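Local coordinates for anthrone oxidase-like protein (Streptomyces ambofaciens, PDB 5F9P) that probably acts as an oxygenase that opens ring B by C-C bond cleavage in atypical angucycline biosynthesis, at residues G56-I61 and N219-V224. Residues are numbered along the deposited sequence; the frame is centred on the assembly and turned at random.
Sequences GTLNFI and NTYQVV
Tyr221 lays one face of its ring against Leu58, in a buried contact without hydrogen bonds between 56-61 and 219-224. Followed outward, its CB leaves strand 219-224 toward the other strand, and CG lies anti to the carbonyl carbon (chi1 -62°), which carries the ring across to residues 56-58. Tyr221 CE1 passes 3.8 Å from Thr57 C, with Gly56 O farther off at the ring edge. Tyr221 CE2, across the ring from CE1, is 4.2 Å from Leu58 CD2. Leu58 CB sits over the face, 4.1 Å from the centroid of the Tyr221 ring and 24° off its normal, shifted toward the rim so that CZ is its nearest ring atom, at 3.8 Å: a CH-pi contact. Tyr221 OH ends 4.1 Å from Thr57 O, too far for a hydrogen bond. A broad aromatic plane suits segments whose axes come no closer than 8.1 Å, and Leu58 offers it an apolar surface. Gly56, lacking a side chain, tolerates backbone angles that bring the preceding carbonyl oxygen close. Tyr221 also touches Leu15 of strand 10-17. Strand 43-51 separates the two strands in the sheet, so their side chains meet across its curvature, as in the closed barrel of the dimeric alpha-beta barrel superfamily, here built within one chain.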
ATOM      1  N   GLY A  56       4.695  -5.960 -10.816  1.00 11.25           N
ATOM      2  CA  GLY A  56       4.441  -4.578 -10.478  1.00 15.33           C
ATOM      3  C   GLY A  56       5.140  -4.283  -9.173  1.00 12.59           C
ATOM      4  O   GLY A  56       5.764  -5.170  -8.609  1.00 11.69           O
ATOM      5  N   THR A  57       5.023  -3.047  -8.700  1.00 12.00           N
ATOM      6  CA  THR A  57       5.624  -2.636  -7.440  1.00 10.12           C
ATOM      7  C   THR A  57       4.693  -1.677  -6.700  1.00 10.69           C
ATOM      8  O   THR A  57       3.710  -1.187  -7.255  1.00  9.29           O
ATOM      9  CB  THR A  57       6.957  -1.888  -7.669  1.00 12.41           C
ATOM     10  OG1 THR A  57       6.712  -0.735  -8.484  1.00 11.94           O
ATOM     11  CG2 THR A  57       7.965  -2.784  -8.357  1.00 11.63           C
ATOM     12  N   LEU A  58       5.034  -1.392  -5.450  1.00 11.09           N
ATOM     13  CA  LEU A  58       4.251  -0.485  -4.625  1.00 11.25           C
ATOM     14  C   LEU A  58       5.188   0.227  -3.669  1.00 10.92           C
ATOM     15  O   LEU A  58       6.004  -0.410  -3.006  1.00 10.13           O
ATOM     16  CB  LEU A  58       3.181  -1.255  -3.834  1.00 12.20           C
ATOM     17  CG  LEU A  58       2.397  -0.474  -2.773  1.00 11.96           C
ATOM     18  CD1 LEU A  58       1.486   0.558  -3.417  1.00  9.45           C
ATOM     19  CD2 LEU A  58       1.589  -1.419  -1.875  1.00 11.45           C
ATOM     20  N   ASN A  59       5.076   1.556  -3.614  1.00 10.67           N
ATOM     21  CA  ASN A  59       5.766   2.340  -2.597  1.00 11.23           C
ATOM     22  C   ASN A  59       4.767   2.866  -1.573  1.00 12.89           C
ATOM     23  O   ASN A  59       3.804   3.559  -1.922  1.00 12.40           O
ATOM     24  CB  ASN A  59       6.529   3.507  -3.237  1.00 11.93           C
ATOM     25  CG  ASN A  59       7.816   3.824  -2.509  1.00 11.52           C
ATOM     26  OD1 ASN A  59       7.980   3.456  -1.354  1.00 12.08           O
ATOM     27  ND2 ASN A  59       8.753   4.492  -3.195  1.00 13.77           N
ATOM     28  N   PHE A  60       4.993   2.521  -0.311  1.00 11.29           N
ATOM     29  CA  PHE A  60       4.181   3.016   0.794  1.00 13.46           C
ATOM     30  C   PHE A  60       4.965   4.154   1.442  1.00 12.55           C
ATOM     31  O   PHE A  60       6.000   3.914   2.070  1.00  8.78           O
ATOM     32  CB  PHE A  60       3.956   1.886   1.792  1.00 13.25           C
ATOM     33  CG  PHE A  60       2.904   2.168   2.843  1.00 14.25           C
ATOM     34  CD1 PHE A  60       3.107   3.141   3.816  1.00 12.75           C
ATOM     35  CD2 PHE A  60       1.737   1.412   2.890  1.00 13.29           C
ATOM     36  CE1 PHE A  60       2.153   3.372   4.800  1.00 12.43           C
ATOM     37  CE2 PHE A  60       0.773   1.635   3.874  1.00 15.57           C
ATOM     38  CZ  PHE A  60       0.981   2.614   4.829  1.00 13.19           C
ATOM     39  N   ILE A  61       4.475   5.383   1.269  1.00 11.72           N
ATOM     40  CA  ILE A  61       5.234   6.601   1.583  1.00 10.95           C
ATOM     41  C   ILE A  61       4.529   7.495   2.600  1.00 14.76           C
ATOM     42  O   ILE A  61       3.322   7.743   2.491  1.00 12.44           O
ATOM     43  CB  ILE A  61       5.495   7.434   0.311  1.00 12.50           C
ATOM     44  CG1 ILE A  61       6.135   6.553  -0.776  1.00 14.10           C
ATOM     45  CG2 ILE A  61       6.368   8.662   0.621  1.00 12.54           C
ATOM     46  CD1 ILE A  61       6.338   7.257  -2.118  1.00 15.10           C
ATOM     47  N   ASN A 219      -2.898  -7.331  -5.385  1.00 13.72           N
ATOM     48  CA  ASN A 219      -1.616  -7.979  -5.653  1.00 12.97           C
ATOM     49  C   ASN A 219      -0.980  -8.300  -4.314  1.00 12.98           C
ATOM     50  O   ASN A 219      -1.453  -7.831  -3.270  1.00 11.22           O
ATOM     51  CB  ASN A 219      -0.705  -7.100  -6.532  1.00  9.80           C
ATOM     52  CG  ASN A 219       0.461  -7.895  -7.182  1.00 14.30           C
ATOM     53  OD1 ASN A 219       0.519  -9.122  -7.097  1.00 13.28           O
ATOM     54  ND2 ASN A 219       1.380  -7.181  -7.833  1.00 11.98           N
ATOM     55  N   THR A 220       0.063  -9.118  -4.335  1.00  9.04           N
ATOM     56  CA  THR A 220       0.769  -9.463  -3.112  1.00 10.63           C
ATOM     57  C   THR A 220       2.213  -9.038  -3.301  1.00 10.92           C
ATOM     58  O   THR A 220       2.660  -8.877  -4.434  1.00 13.58           O
ATOM     59  CB  THR A 220       0.699 -10.967  -2.823  1.00 10.66           C
ATOM     60  OG1 THR A 220       1.214 -11.685  -3.951  1.00 10.58           O
ATOM     61  CG2 THR A 220      -0.758 -11.402  -2.573  1.00 11.76           C
ATOM     62  N   TYR A 221       2.943  -8.853  -2.206  1.00 10.45           N
ATOM     63  CA  TYR A 221       4.268  -8.227  -2.293  1.00 10.18           C
ATOM     64  C   TYR A 221       5.220  -8.753  -1.237  1.00 11.45           C
ATOM     65  O   TYR A 221       4.798  -9.213  -0.176  1.00  9.41           O
ATOM     66  CB  TYR A 221       4.168  -6.708  -2.080  1.00  8.96           C
ATOM     67  CG  TYR A 221       3.343  -5.974  -3.097  1.00  9.53           C
ATOM     68  CD1 TYR A 221       3.908  -5.514  -4.284  1.00  9.20           C
ATOM     69  CD2 TYR A 221       1.992  -5.744  -2.880  1.00 11.44           C
ATOM     70  CE1 TYR A 221       3.138  -4.848  -5.223  1.00 10.84           C
ATOM     71  CE2 TYR A 221       1.209  -5.084  -3.815  1.00  8.85           C
ATOM     72  CZ  TYR A 221       1.783  -4.633  -4.979  1.00 11.60           C
ATOM     73  OH  TYR A 221       1.000  -3.971  -5.910  1.00 11.97           O
ATOM     74  N   GLN A 222       6.512  -8.647  -1.533  1.00 10.78           N
ATOM     75  CA  GLN A 222       7.550  -8.731  -0.516  1.00 11.67           C
ATOM     76  C   GLN A 222       8.090  -7.316  -0.289  1.00 11.38           C
ATOM     77  O   GLN A 222       8.285  -6.563  -1.243  1.00  9.67           O
ATOM     78  CB  GLN A 222       8.683  -9.659  -0.991  1.00 16.25           C
ATOM     79  CG  GLN A 222       9.876  -9.731  -0.031  1.00 27.31           C
ATOM     80  CD  GLN A 222      11.122 -10.403  -0.632  1.00 33.53           C
ATOM     81  OE1 GLN A 222      11.198 -10.658  -1.839  1.00 35.41           O
ATOM     82  NE2 GLN A 222      12.106 -10.678   0.217  1.00 32.42           N
ATOM     83  N   VAL A 223       8.326  -6.932   0.958  1.00 13.69           N
ATOM     84  CA  VAL A 223       8.945  -5.628   1.198  1.00 13.79           C
ATOM     85  C   VAL A 223      10.435  -5.792   0.977  1.00 10.48           C
ATOM     86  O   VAL A 223      11.039  -6.675   1.568  1.00 11.66           O
ATOM     87  CB  VAL A 223       8.707  -5.099   2.621  1.00 13.00           C
ATOM     88  CG1 VAL A 223       9.554  -3.829   2.858  1.00 12.30           C
ATOM     89  CG2 VAL A 223       7.224  -4.814   2.847  1.00 12.50           C
ATOM     90  N   VAL A 224      11.023  -4.950   0.130  1.00 11.31           N
ATOM     91  CA  VAL A 224      12.427  -5.132  -0.241  1.00 12.88           C
ATOM     92  C   VAL A 224      13.348  -3.982   0.169  1.00 12.67           C
ATOM     93  O   VAL A 224      14.558  -4.121   0.104  1.00 11.78           O
ATOM     94  CB  VAL A 224      12.595  -5.419  -1.765  1.00 14.54           C
ATOM     95  CG1 VAL A 224      11.901  -6.746  -2.158  1.00 15.63           C
ATOM     96  CG2 VAL A 224      12.069  -4.254  -2.598  1.00 10.85           C
TER